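Local coordinates for protein exotoxin 6 (Staphylococcus aureus subsp. aureus Mu50, PDB 4ZYS) that is of unproven function but belongs to the staphylococcal superantigen-like exotoxins, a family of secreted proteins that interfere with host immune defences, at residues 24-30 / 65-71; 37-41 / 50-54; 58-62 / 89-93; 98-103 / 186-190. All coordinates share one frame. Residues are numbered along the deposited sequence.

Contacts 1, 2 and 3 lie in the OB-fold barrel, whereas contact 4 fastens the interdomain connection to the beta-grasp domain. Contact 2, a hairpin pairing, is nested along the chain inside the loop closed by contact 1, which pairs the two bent strands that close the barrel; their centres are about 13 Å apart, and Tyr30 N probably bonds Asp41 O at 3.0 Å. Contact 3 sits about 9 Å from contact 1 and about 10 Å from contact 2, centre to centre. Asp70 N to Thr91 O (2.9 Å) ties it to contact 1, and Val90 CG2 meets Ile40 CG2 and Ile51 CG2, both at 3.8 Å. Contact 4 touches none of them.

Contact 1: 24-30 / 65-71; sequences RKNVTGY and DNSNIDV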
loop_
_atom_site.group_PDB
_atom_site.type_symbol
_atom_site.label_atom_id
_atom_site.label_comp_id
_atom_site.label_asym_id
_atom_site.label_seq_id
_atom_site.Cartn_x
_atom_site.Cartn_y
_atom_site.Cartn_z
ATOM N N ARG A 24 -5.118 9.665 5.498
ATOM C CA ARG A 24 -6.238 10.597 5.573
ATOM C C ARG A 24 -7.016 10.575 4.287
ATOM O O ARG A 24 -6.430 10.482 3.205
ATOM C CB ARG A 24 -5.787 12.043 5.859
ATOM C CG ARG A 24 -5.281 12.345 7.256
ATOM C CD ARG A 24 -6.294 12.272 8.396
ATOM N NE ARG A 24 -5.651 12.626 9.666
ATOM C CZ ARG A 24 -4.939 11.786 10.413
ATOM N NH1 ARG A 24 -4.787 10.520 10.045
ATOM N NH2 ARG A 24 -4.389 12.199 11.543
ATOM N N LYS A 25 -8.333 10.722 4.400
ATOM C CA LYS A 25 -9.245 10.718 3.260
ATOM C C LYS A 25 -9.844 12.093 2.990
ATOM O O LYS A 25 -10.171 12.823 3.930
ATOM C CB LYS A 25 -10.375 9.698 3.484
ATOM C CG LYS A 25 -9.843 8.266 3.621
ATOM C CD LYS A 25 -10.909 7.250 3.932
ATOM C CE LYS A 25 -10.259 5.894 4.098
ATOM N NZ LYS A 25 -11.237 4.791 4.283
ATOM N N ASN A 26 -10.024 12.420 1.694
ATOM C CA ASN A 26 -10.641 13.649 1.188
ATOM C C ASN A 26 -9.841 14.863 1.646
ATOM O O ASN A 26 -10.320 15.681 2.444
ATOM C CB ASN A 26 -12.110 13.732 1.661
ATOM C CG ASN A 26 -12.983 14.693 0.916
ATOM O OD1 ASN A 26 -12.709 15.110 -0.219
ATOM N ND2 ASN A 26 -14.124 14.952 1.511
ATOM N N VAL A 27 -8.588 14.935 1.195
ATOM C CA VAL A 27 -7.699 16.026 1.582
ATOM C C VAL A 27 -7.228 16.744 0.319
ATOM O O VAL A 27 -7.656 16.379 -0.781
ATOM C CB VAL A 27 -6.512 15.551 2.486
ATOM C CG1 VAL A 27 -7.023 14.996 3.814
ATOM C CG2 VAL A 27 -5.621 14.526 1.770
ATOM N N THR A 28 -6.395 17.798 0.488
ATOM C CA THR A 28 -5.820 18.575 -0.601
ATOM C C THR A 28 -4.323 18.322 -0.740
ATOM O O THR A 28 -3.563 18.387 0.236
ATOM C CB THR A 28 -6.070 20.071 -0.418
ATOM O OG1 THR A 28 -7.477 20.300 -0.360
ATOM C CG2 THR A 28 -5.462 20.905 -1.537
ATOM N N GLY A 29 -3.928 18.102 -1.982
ATOM C CA GLY A 29 -2.547 17.975 -2.402
ATOM C C GLY A 29 -2.288 18.868 -3.602
ATOM O O GLY A 29 -3.180 19.088 -4.424
ATOM N N TYR A 30 -1.083 19.425 -3.689
ATOM C CA TYR A 30 -0.654 20.261 -4.808
ATOM C C TYR A 30 0.362 19.490 -5.599
ATOM O O TYR A 30 1.437 19.198 -5.112
ATOM C CB TYR A 30 -0.097 21.619 -4.328
ATOM C CG TYR A 30 -1.192 22.581 -3.918
ATOM C CD1 TYR A 30 -1.806 22.479 -2.673
ATOM C CD2 TYR A 30 -1.647 23.564 -4.791
ATOM C CE1 TYR A 30 -2.807 23.368 -2.283
ATOM C CE2 TYR A 30 -2.664 24.445 -4.418
ATOM C CZ TYR A 30 -3.236 24.348 -3.157
ATOM O OH TYR A 30 -4.237 25.210 -2.753
ATOM N N ASP A 65 -3.817 22.214 -7.490
ATOM C CA ASP A 65 -4.753 21.750 -6.483
ATOM C C ASP A 65 -5.544 20.509 -6.891
ATOM O O ASP A 65 -6.291 20.534 -7.873
ATOM C CB ASP A 65 -5.742 22.891 -6.142
ATOM C CG ASP A 65 -6.754 22.609 -5.030
ATOM O OD1 ASP A 65 -6.795 21.475 -4.534
ATOM O OD2 ASP A 65 -7.495 23.524 -4.662
ATOM N N ASN A 66 -5.417 19.443 -6.075
ATOM C CA ASN A 66 -6.195 18.205 -6.124
ATOM C C ASN A 66 -6.860 18.089 -4.765
ATOM O O ASN A 66 -6.179 17.768 -3.793
ATOM C CB ASN A 66 -5.317 16.986 -6.435
ATOM C CG ASN A 66 -4.838 16.922 -7.860
ATOM O OD1 ASN A 66 -5.441 16.266 -8.715
ATOM N ND2 ASN A 66 -3.756 17.618 -8.149
ATOM N N SER A 67 -8.150 18.424 -4.660
ATOM C CA SER A 67 -8.834 18.415 -3.359
ATOM C C SER A 67 -9.822 17.254 -3.169
ATOM O O SER A 67 -10.732 17.354 -2.336
ATOM C CB SER A 67 -9.557 19.742 -3.142
ATOM O OG SER A 67 -8.628 20.712 -2.692
ATOM N N ASN A 68 -9.617 16.146 -3.887
ATOM C CA ASN A 68 -10.493 14.965 -3.827
ATOM C C ASN A 68 -9.621 13.707 -3.696
ATOM O O ASN A 68 -9.811 12.724 -4.412
ATOM C CB ASN A 68 -11.343 14.926 -5.123
ATOM C CG ASN A 68 -10.499 14.799 -6.402
ATOM O OD1 ASN A 68 -9.325 15.237 -6.486
ATOM N ND2 ASN A 68 -11.047 14.120 -7.399
ATOM N N ILE A 69 -8.617 13.756 -2.832
ATOM C CA ILE A 69 -7.682 12.648 -2.762
ATOM C C ILE A 69 -7.648 12.028 -1.391
ATOM O O ILE A 69 -8.022 12.657 -0.394
ATOM C CB ILE A 69 -6.235 13.091 -3.209
ATOM C CG1 ILE A 69 -5.689 14.285 -2.393
ATOM C CG2 ILE A 69 -6.166 13.374 -4.699
ATOM C CD1 ILE A 69 -4.156 14.332 -2.213
ATOM N N ASP A 70 -7.194 10.769 -1.353
ATOM C CA ASP A 70 -6.899 10.036 -0.126
ATOM C C ASP A 70 -5.426 9.770 -0.140
ATOM O O ASP A 70 -4.849 9.581 -1.211
ATOM C CB ASP A 70 -7.699 8.727 -0.005
ATOM C CG ASP A 70 -9.201 8.911 0.063
ATOM O OD1 ASP A 70 -9.654 10.071 0.248
ATOM O OD2 ASP A 70 -9.926 7.908 -0.105
ATOM N N VAL A 71 -4.788 9.777 1.034
ATOM C CA VAL A 71 -3.354 9.534 1.087
ATOM C C VAL A 71 -3.070 8.451 2.105
ATOM O O VAL A 71 -3.758 8.342 3.120
ATOM C CB VAL A 71 -2.493 10.821 1.330
ATOM C CG1 VAL A 71 -2.748 11.866 0.245
ATOM C CG2 VAL A 71 -2.727 11.420 2.722
#
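Val27, Ile69 and Asp65 have the most surface buried here: Val27 and Ile69 form one pair before the bulge, and Asp65 lies at the far end with Tyr30. Val27 N donates to Ile69 O at 2.8 Å; the return bond, Ile69 N to Val27 O, is weak at 3.5 Å. Their side chains share a face, with Val27 CG2 4.2 Å from both Ile69 CG1 and Val71 CG1. A CB on Gly29 would collide with Ile69 CD1. Between Val27 and Gly29 the register slips by one residue, a beta bulge, and pairing resumes with Gly29 N to Asn66 O (2.9 Å) and Asn66 N to Gly29 O (2.8 Å). Asp65 pairs with Tyr30, its CA over one face of the Tyr30 ring, 4.2 Å from the centroid, a CH-pi contact. Asp65 OD1 accepts from Ser67 OG (2.7 Å), which accepts from Thr28 OG1 (2.6 Å). Both chains turn a corner, at 25-26 and 68; Asn26 N is held by Asp70 OD1 at 2.8 Å, also bonded by Thr93. Beyond the corners, Arg24 N bonds Val71 O (3.0 Å) and Val71 N bonds Arg24 O (2.8 Å). Bent strands paired on both sides of such corners close the barrel of an OB fold.

Contact 2: 37-41 / 50-54; sequences KDYID and QISLV
Both segments are extended and antiparallel, the axes of 37-41 and 50-52 approaching to 4.6 Å with 144° between their directions, a marked twist. Ile40 and Ile51 form the hydrogen-bonded pair, CA atoms 5.2 Å apart, with Ile40 N to Ile51 O and Ile51 N to Ile40 O both 2.9 Å. Tyr39-Ser52 and Asp41-Gln50 flank it as non-hydrogen-bonded pairs, and Leu53 N to Asp38 O (3.0 Å) carries the bonding one step further. A water donates to Asp38 O at 2.9 Å. Side chains alternate between two faces. On one, Ile40 (chi1 t) sets CG2 3.8 Å from Ile51 CB and 3.8 Å from Leu53 CD2; Ile51 and Leu53 are both m. On the other, Tyr39 (m, chi2 -83°) lies across Ser52 and Gln50, with CE1 3.3 Å from Ser52 OG and Gln50 NE2 over one ring face. Gln50 (t, t) brings CG 3.5 Å from Asp41 OD1, and Tyr32 OH bonds both Asp41 OD1 and Gln50 NE2. This is the hairpin of strands 37-44 and 47-52 in the OB barrel, lying between strand 27-34 beyond Tyr39 and Asp41 and strand 84-92 beyond Gln50 and Ser52, its isoleucines resting on Val90.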
loop_
_atom_site.group_PDB
_atom_site.type_symbol
_atom_site.label_atom_id
_atom_site.label_comp_id
_atom_site.label_asym_id
_atom_site.label_seq_id
_atom_site.Cartn_x
_atom_site.Cartn_y
_atom_site.Cartn_z
ATOM N N LYS A 37 10.569 15.202 -12.480
ATOM C CA LYS A 37 9.896 14.193 -11.648
ATOM C C LYS A 37 8.611 14.740 -11.001
ATOM O O LYS A 37 8.609 15.862 -10.501
ATOM C CB LYS A 37 10.858 13.660 -10.564
ATOM C CG LYS A 37 11.932 12.721 -11.097
ATOM C CD LYS A 37 13.129 12.647 -10.145
ATOM C CE LYS A 37 14.297 11.853 -10.699
ATOM N NZ LYS A 37 15.008 12.564 -11.801
ATOM N N ASP A 38 7.531 13.927 -10.993
ATOM C CA ASP A 38 6.233 14.319 -10.417
ATOM C C ASP A 38 6.093 14.003 -8.921
ATOM O O ASP A 38 6.488 12.928 -8.466
ATOM C CB ASP A 38 5.077 13.687 -11.185
ATOM C CG ASP A 38 4.843 14.283 -12.563
ATOM O OD1 ASP A 38 5.694 15.089 -13.020
ATOM O OD2 ASP A 38 3.823 13.935 -13.193
ATOM N N TYR A 39 5.523 14.981 -8.174
ATOM C CA TYR A 39 5.284 14.991 -6.719
ATOM C C TYR A 39 3.956 15.633 -6.382
ATOM O O TYR A 39 3.457 16.430 -7.156
ATOM C CB TYR A 39 6.386 15.790 -5.969
ATOM C CG TYR A 39 7.791 15.332 -6.244
ATOM C CD1 TYR A 39 8.338 14.251 -5.567
ATOM C CD2 TYR A 39 8.590 15.993 -7.172
ATOM C CE1 TYR A 39 9.633 13.807 -5.834
ATOM C CE2 TYR A 39 9.901 15.579 -7.423
ATOM C CZ TYR A 39 10.417 14.483 -6.753
ATOM O OH TYR A 39 11.697 14.053 -7.004
ATOM N N ILE A 40 3.428 15.342 -5.201
ATOM C CA ILE A 40 2.232 15.953 -4.643
ATOM C C ILE A 40 2.552 16.264 -3.174
ATOM O O ILE A 40 3.037 15.386 -2.457
ATOM C CB ILE A 40 0.916 15.123 -4.853
ATOM C CG1 ILE A 40 -0.329 15.875 -4.373
ATOM C CG2 ILE A 40 0.956 13.710 -4.258
ATOM C CD1 ILE A 40 -1.619 15.634 -5.279
ATOM N N ASP A 41 2.361 17.538 -2.769
ATOM C CA ASP A 41 2.584 18.013 -1.396
ATOM C C ASP A 41 1.268 18.015 -0.643
ATOM O O ASP A 41 0.270 18.460 -1.192
ATOM C CB ASP A 41 3.182 19.434 -1.378
ATOM C CG ASP A 41 4.644 19.548 -1.726
ATOM O OD1 ASP A 41 5.327 18.499 -1.803
ATOM O OD2 ASP A 41 5.097 20.680 -1.990
ATOM N N GLN A 50 5.883 15.169 1.172
ATOM C CA GLN A 50 6.165 15.264 -0.253
ATOM C C GLN A 50 6.052 13.850 -0.745
ATOM O O GLN A 50 6.750 12.980 -0.230
ATOM C CB GLN A 50 7.549 15.885 -0.545
ATOM C CG GLN A 50 7.796 16.075 -2.031
ATOM C CD GLN A 50 9.266 16.140 -2.396
ATOM O OE1 GLN A 50 10.024 15.184 -2.192
ATOM N NE2 GLN A 50 9.682 17.225 -3.054
ATOM N N ILE A 51 5.137 13.599 -1.672
ATOM C CA ILE A 51 4.899 12.252 -2.156
ATOM C C ILE A 51 5.295 12.125 -3.623
ATOM O O ILE A 51 4.758 12.841 -4.470
ATOM C CB ILE A 51 3.405 11.838 -1.966
ATOM C CG1 ILE A 51 2.863 12.150 -0.545
ATOM C CG2 ILE A 51 3.186 10.368 -2.357
ATOM C CD1 ILE A 51 1.292 12.112 -0.400
ATOM N N SER A 52 6.169 11.156 -3.930
ATOM C CA SER A 52 6.537 10.847 -5.314
ATOM C C SER A 52 5.401 10.134 -6.030
ATOM O O SER A 52 4.861 9.147 -5.520
ATOM C CB SER A 52 7.778 9.965 -5.360
ATOM O OG SER A 52 8.917 10.732 -5.028
ATOM N N LEU A 53 5.051 10.644 -7.207
ATOM C CA LEU A 53 4.088 10.074 -8.145
ATOM C C LEU A 53 4.927 9.490 -9.268
ATOM O O LEU A 53 5.223 10.148 -10.276
ATOM C CB LEU A 53 3.074 11.116 -8.652
ATOM C CG LEU A 53 2.255 11.880 -7.621
ATOM C CD1 LEU A 53 1.501 13.001 -8.292
ATOM C CD2 LEU A 53 1.266 10.953 -6.895
ATOM N N VAL A 54 5.402 8.283 -9.027
ATOM C CA VAL A 54 6.263 7.579 -9.965
ATOM C C VAL A 54 5.454 6.381 -10.492
ATOM O O VAL A 54 4.801 5.691 -9.718
ATOM C CB VAL A 54 7.628 7.236 -9.299
ATOM C CG1 VAL A 54 7.557 6.018 -8.373
ATOM C CG2 VAL A 54 8.737 7.104 -10.334
HETATM O O HOH W 1 8.817 11.177 -8.392
#

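Contact 3: 58-62 / 89-93; sequences KDKFK and GVTKT
In this OB fold, loop 58-62 lies between strands 47-52 and 64-67, where many OB folds carry a helix, and it packs on the end of strand 84-92. The loop has no regular structure: Lys58 to Lys60 run through turn-like angles and Phe61 becomes extended (phi -109°, psi 142°). Residues 90-92 are a beta strand, entered from Gly89 at positive phi. The backbones stay apart, CA to CA 8.8 Å for Lys60-Thr91 and 9.0 Å for Phe61-Lys92, so side chains bridge the gap. Apolar packing centres on Phe61 (m, chi2 -79°), which points toward the strand: CZ is 3.7 Å from Val90 CG1, itself 4.1 Å from the ring centroid in an off-centre CH-pi contact. Val90 O approaches the ring edge, 3.3 Å from Phe61 CZ. Leu53 and Ile69 also pack against this ring. Lysine stems pack too, Lys60 CG lying 3.9 Å from Lys92 CE, which is 3.7 Å from Phe61 CE1. Among the polar links, extended Lys60 (chi1 t) sends NZ past Thr91 to a salt bridge with Asp127, the first residue of strand 127-129. Lys92 (m, m, t, t) reaches across to the loop, and its NZ donates to Lys60 O at 3.1 Å.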
loop_
_atom_site.group_PDB
_atom_site.type_symbol
_atom_site.label_atom_id
_atom_site.label_comp_id
_atom_site.label_asym_id
_atom_site.label_seq_id
_atom_site.Cartn_x
_atom_site.Cartn_y
_atom_site.Cartn_z
ATOM N N LYS A 58 1.435 9.235 -11.954
ATOM C CA LYS A 58 2.106 10.362 -12.596
ATOM C C LYS A 58 1.132 11.205 -13.458
ATOM O O LYS A 58 1.204 12.444 -13.438
ATOM C CB LYS A 58 3.238 9.810 -13.480
ATOM C CG LYS A 58 4.376 10.770 -13.728
ATOM C CD LYS A 58 5.421 10.153 -14.617
ATOM C CE LYS A 58 6.333 11.212 -15.168
ATOM N NZ LYS A 58 7.404 10.635 -16.024
ATOM N N ASP A 59 0.211 10.540 -14.178
ATOM C CA ASP A 59 -0.718 11.227 -15.077
ATOM C C ASP A 59 -2.180 11.213 -14.563
ATOM O O ASP A 59 -3.063 11.770 -15.217
ATOM C CB ASP A 59 -0.609 10.597 -16.481
ATOM C CG ASP A 59 0.829 10.524 -16.998
ATOM O OD1 ASP A 59 1.488 11.591 -17.086
ATOM O OD2 ASP A 59 1.303 9.394 -17.298
ATOM N N LYS A 60 -2.410 10.642 -13.369
ATOM C CA LYS A 60 -3.732 10.527 -12.728
ATOM C C LYS A 60 -4.224 11.856 -12.126
ATOM O O LYS A 60 -5.433 12.102 -12.063
ATOM C CB LYS A 60 -3.655 9.474 -11.611
ATOM C CG LYS A 60 -4.988 8.913 -11.160
ATOM C CD LYS A 60 -4.755 7.666 -10.327
ATOM C CE LYS A 60 -5.871 7.425 -9.356
ATOM N NZ LYS A 60 -5.665 6.143 -8.651
ATOM N N PHE A 61 -3.284 12.685 -11.645
ATOM C CA PHE A 61 -3.618 13.931 -10.971
ATOM C C PHE A 61 -3.253 15.118 -11.828
ATOM O O PHE A 61 -2.230 15.102 -12.523
ATOM C CB PHE A 61 -2.939 13.999 -9.577
ATOM C CG PHE A 61 -3.238 12.748 -8.779
ATOM C CD1 PHE A 61 -4.462 12.593 -8.131
ATOM C CD2 PHE A 61 -2.349 11.677 -8.777
ATOM C CE1 PHE A 61 -4.785 11.392 -7.482
ATOM C CE2 PHE A 61 -2.679 10.478 -8.149
ATOM C CZ PHE A 61 -3.890 10.349 -7.489
ATOM N N LYS A 62 -4.113 16.148 -11.787
ATOM C CA LYS A 62 -3.891 17.404 -12.514
ATOM C C LYS A 62 -2.811 18.234 -11.791
ATOM O O LYS A 62 -2.603 18.057 -10.590
ATOM C CB LYS A 62 -5.210 18.209 -12.670
ATOM C CG LYS A 62 -5.925 18.543 -11.360
ATOM C CD LYS A 62 -6.672 19.863 -11.458
ATOM C CE LYS A 62 -7.952 19.870 -10.661
ATOM N NZ LYS A 62 -8.541 21.238 -10.584
ATOM N N GLY A 89 0.661 5.713 -3.010
ATOM C CA GLY A 89 -0.432 5.707 -2.041
ATOM C C GLY A 89 -1.395 6.873 -2.125
ATOM O O GLY A 89 -2.062 7.194 -1.127
ATOM N N VAL A 90 -1.452 7.534 -3.309
ATOM C CA VAL A 90 -2.352 8.666 -3.571
ATOM C C VAL A 90 -3.412 8.162 -4.504
ATOM O O VAL A 90 -3.121 7.689 -5.607
ATOM C CB VAL A 90 -1.674 9.970 -4.083
ATOM C CG1 VAL A 90 -2.682 11.127 -4.108
ATOM C CG2 VAL A 90 -0.470 10.336 -3.198
ATOM N N THR A 91 -4.643 8.192 -4.018
ATOM C CA THR A 91 -5.827 7.685 -4.718
ATOM C C THR A 91 -6.947 8.756 -4.731
ATOM O O THR A 91 -6.832 9.780 -4.056
ATOM C CB THR A 91 -6.312 6.377 -4.016
ATOM O OG1 THR A 91 -6.524 6.627 -2.628
ATOM C CG2 THR A 91 -5.348 5.201 -4.171
ATOM N N LYS A 92 -8.014 8.505 -5.517
ATOM C CA LYS A 92 -9.196 9.355 -5.588
ATOM C C LYS A 92 -10.075 9.003 -4.397
ATOM O O LYS A 92 -10.224 7.829 -4.065
ATOM C CB LYS A 92 -9.972 9.163 -6.917
ATOM C CG LYS A 92 -9.159 9.408 -8.205
ATOM C CD LYS A 92 -8.858 10.903 -8.500
ATOM C CE LYS A 92 -7.832 11.079 -9.599
ATOM N NZ LYS A 92 -7.906 12.423 -10.232
ATOM N N THR A 93 -10.643 10.016 -3.747
ATOM C CA THR A 93 -11.510 9.812 -2.611
ATOM C C THR A 93 -12.844 9.178 -3.069
ATOM O O THR A 93 -13.201 9.285 -4.248
ATOM C CB THR A 93 -11.727 11.135 -1.871
ATOM O OG1 THR A 93 -12.141 10.816 -0.548
ATOM C CG2 THR A 93 -12.774 12.041 -2.543
#

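Contact 4: 98-103 / 186-190; sequences FIDYIH and GRQIQ
Phe98 opens a type I beta turn that ends at Tyr101, closed by a bond from Tyr101 N to Phe98 O of 3.3 Å. The Phe98 side chain (m, chi2 -89°) points toward 186-190, where Phe98 CE1 meets Arg187 CD at 3.5 Å; Arg187 CZ is 5.2 Å from the Phe98 ring centroid, at most a weak cation-pi attraction. The charge of Arg187 (chi1 m, chi2 t, chi3 m) is matched by salt bridges to Asp185 and Glu126. Past Ile99 and Asp100, Tyr101 (t, chi2 69°) also points toward 186-190, placing Tyr101 OH 3.1 Å from Arg187 CA and 3.3 Å from Arg187 CG. With phi -56° and psi 129°, Tyr101 starts an extended run along the connection from barrel strand 84-92 to strand 106-111. Tyr101 and His103 meet Gly186, Arg187 and the start of strand 189-196, the central strand of the beta-grasp sheet, pinning the connection between the two domains to the second. The His103 side chain (t, chi2 71°) points toward 186-190, with His103 CA 6.7 Å from Arg187 CA. Arg187 O lies over one face of the His103 imidazole and Gly186 O is 3.4 Å from His103 CD2, while His103 NE2 donates to Ile189 O at 2.8 Å.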
loop_
_atom_site.group_PDB
_atom_site.type_symbol
_atom_site.label_atom_id
_atom_site.label_comp_id
_atom_site.label_asym_id
_atom_site.label_seq_id
_atom_site.Cartn_x
_atom_site.Cartn_y
_atom_site.Cartn_z
ATOM N N PHE A 98 -20.763 6.372 -1.673
ATOM C CA PHE A 98 -19.802 5.410 -1.130
ATOM C C PHE A 98 -19.022 5.851 0.143
ATOM O O PHE A 98 -18.032 5.192 0.473
ATOM C CB PHE A 98 -18.795 5.045 -2.240
ATOM C CG PHE A 98 -19.353 4.056 -3.232
ATOM C CD1 PHE A 98 -19.232 2.691 -3.017
ATOM C CD2 PHE A 98 -19.995 4.493 -4.389
ATOM C CE1 PHE A 98 -19.799 1.776 -3.907
ATOM C CE2 PHE A 98 -20.536 3.574 -5.300
ATOM C CZ PHE A 98 -20.436 2.220 -5.053
ATOM N N ILE A 99 -19.485 6.878 0.889
ATOM C CA ILE A 99 -18.791 7.333 2.113
ATOM C C ILE A 99 -18.779 6.213 3.199
ATOM O O ILE A 99 -17.742 5.971 3.821
ATOM C CB ILE A 99 -19.386 8.683 2.659
ATOM C CG1 ILE A 99 -19.175 9.868 1.670
ATOM C CG2 ILE A 99 -18.876 9.047 4.063
ATOM C CD1 ILE A 99 -17.751 10.252 1.306
ATOM N N ASP A 100 -19.897 5.514 3.384
ATOM C CA ASP A 100 -19.987 4.473 4.410
ATOM C C ASP A 100 -19.652 3.067 3.872
ATOM O O ASP A 100 -19.910 2.077 4.571
ATOM C CB ASP A 100 -21.400 4.473 5.028
ATOM C CG ASP A 100 -22.552 4.242 4.047
ATOM O OD1 ASP A 100 -22.274 3.991 2.838
ATOM O OD2 ASP A 100 -23.734 4.330 4.481
ATOM N N TYR A 101 -19.081 2.983 2.653
ATOM C CA TYR A 101 -18.782 1.729 1.967
ATOM C C TYR A 101 -17.884 0.735 2.746
ATOM O O TYR A 101 -16.829 1.092 3.257
ATOM C CB TYR A 101 -18.166 2.009 0.591
ATOM C CG TYR A 101 -17.913 0.769 -0.229
ATOM C CD1 TYR A 101 -18.968 0.024 -0.749
ATOM C CD2 TYR A 101 -16.617 0.342 -0.494
ATOM C CE1 TYR A 101 -18.737 -1.118 -1.514
ATOM C CE2 TYR A 101 -16.373 -0.798 -1.252
ATOM C CZ TYR A 101 -17.435 -1.526 -1.760
ATOM O OH TYR A 101 -17.183 -2.648 -2.503
ATOM N N ILE A 102 -18.352 -0.525 2.833
ATOM C CA ILE A 102 -17.629 -1.650 3.443
ATOM C C ILE A 102 -17.709 -2.815 2.467
ATOM O O ILE A 102 -18.783 -3.123 1.946
ATOM C CB ILE A 102 -18.108 -2.061 4.882
ATOM C CG1 ILE A 102 -18.127 -0.850 5.827
ATOM C CG2 ILE A 102 -17.203 -3.179 5.495
ATOM C CD1 ILE A 102 -19.256 -0.810 6.679
ATOM N N HIS A 103 -16.560 -3.440 2.211
ATOM C CA HIS A 103 -16.424 -4.603 1.341
ATOM C C HIS A 103 -15.559 -5.625 2.044
ATOM O O HIS A 103 -14.502 -5.268 2.547
ATOM C CB HIS A 103 -15.825 -4.205 -0.012
ATOM C CG HIS A 103 -15.877 -5.304 -1.013
ATOM N ND1 HIS A 103 -17.075 -5.708 -1.572
ATOM C CD2 HIS A 103 -14.877 -6.068 -1.509
ATOM C CE1 HIS A 103 -16.766 -6.696 -2.398
ATOM N NE2 HIS A 103 -15.457 -6.957 -2.379
ATOM N N GLY A 186 -11.542 -1.243 -5.337
ATOM C CA GLY A 186 -11.803 -1.917 -4.065
ATOM C C GLY A 186 -13.104 -2.695 -4.051
ATOM O O GLY A 186 -13.230 -3.698 -3.342
ATOM N N ARG A 187 -14.080 -2.230 -4.860
ATOM C CA ARG A 187 -15.384 -2.869 -5.014
ATOM C C ARG A 187 -15.288 -4.170 -5.815
ATOM O O ARG A 187 -16.242 -4.948 -5.812
ATOM C CB ARG A 187 -16.366 -1.918 -5.705
ATOM C CG ARG A 187 -16.550 -0.565 -5.009
ATOM C CD ARG A 187 -17.264 0.390 -5.935
ATOM N NE ARG A 187 -16.395 0.752 -7.048
ATOM C CZ ARG A 187 -16.694 1.649 -7.978
ATOM N NH1 ARG A 187 -17.873 2.263 -7.965
ATOM N NH2 ARG A 187 -15.817 1.942 -8.931
ATOM N N GLN A 188 -14.131 -4.402 -6.481
ATOM C CA GLN A 188 -13.876 -5.544 -7.357
ATOM C C GLN A 188 -12.900 -6.582 -6.741
ATOM O O GLN A 188 -12.648 -7.612 -7.371
ATOM C CB GLN A 188 -13.344 -5.059 -8.714
ATOM C CG GLN A 188 -14.349 -4.253 -9.542
ATOM C CD GLN A 188 -15.540 -5.062 -9.976
ATOM O OE1 GLN A 188 -15.409 -6.137 -10.559
ATOM N NE2 GLN A 188 -16.734 -4.562 -9.692
ATOM N N ILE A 189 -12.376 -6.339 -5.531
ATOM C CA ILE A 189 -11.484 -7.314 -4.869
ATOM C C ILE A 189 -12.353 -8.478 -4.331
ATOM O O ILE A 189 -13.238 -8.230 -3.510
ATOM C CB ILE A 189 -10.620 -6.657 -3.754
ATOM C CG1 ILE A 189 -9.711 -5.546 -4.329
ATOM C CG2 ILE A 189 -9.813 -7.725 -2.979
ATOM C CD1 ILE A 189 -9.220 -4.531 -3.313
ATOM N N GLN A 190 -12.120 -9.727 -4.818
ATOM C CA GLN A 190 -12.900 -10.903 -4.415
ATOM C C GLN A 190 -12.234 -11.759 -3.323
ATOM O O GLN A 190 -12.896 -12.145 -2.348
ATOM C CB GLN A 190 -13.179 -11.812 -5.630
ATOM C CG GLN A 190 -14.481 -11.524 -6.327
ATOM C CD GLN A 190 -15.709 -12.032 -5.623
ATOM O OE1 GLN A 190 -16.156 -11.458 -4.623
ATOM N NE2 GLN A 190 -16.348 -13.039 -6.212
#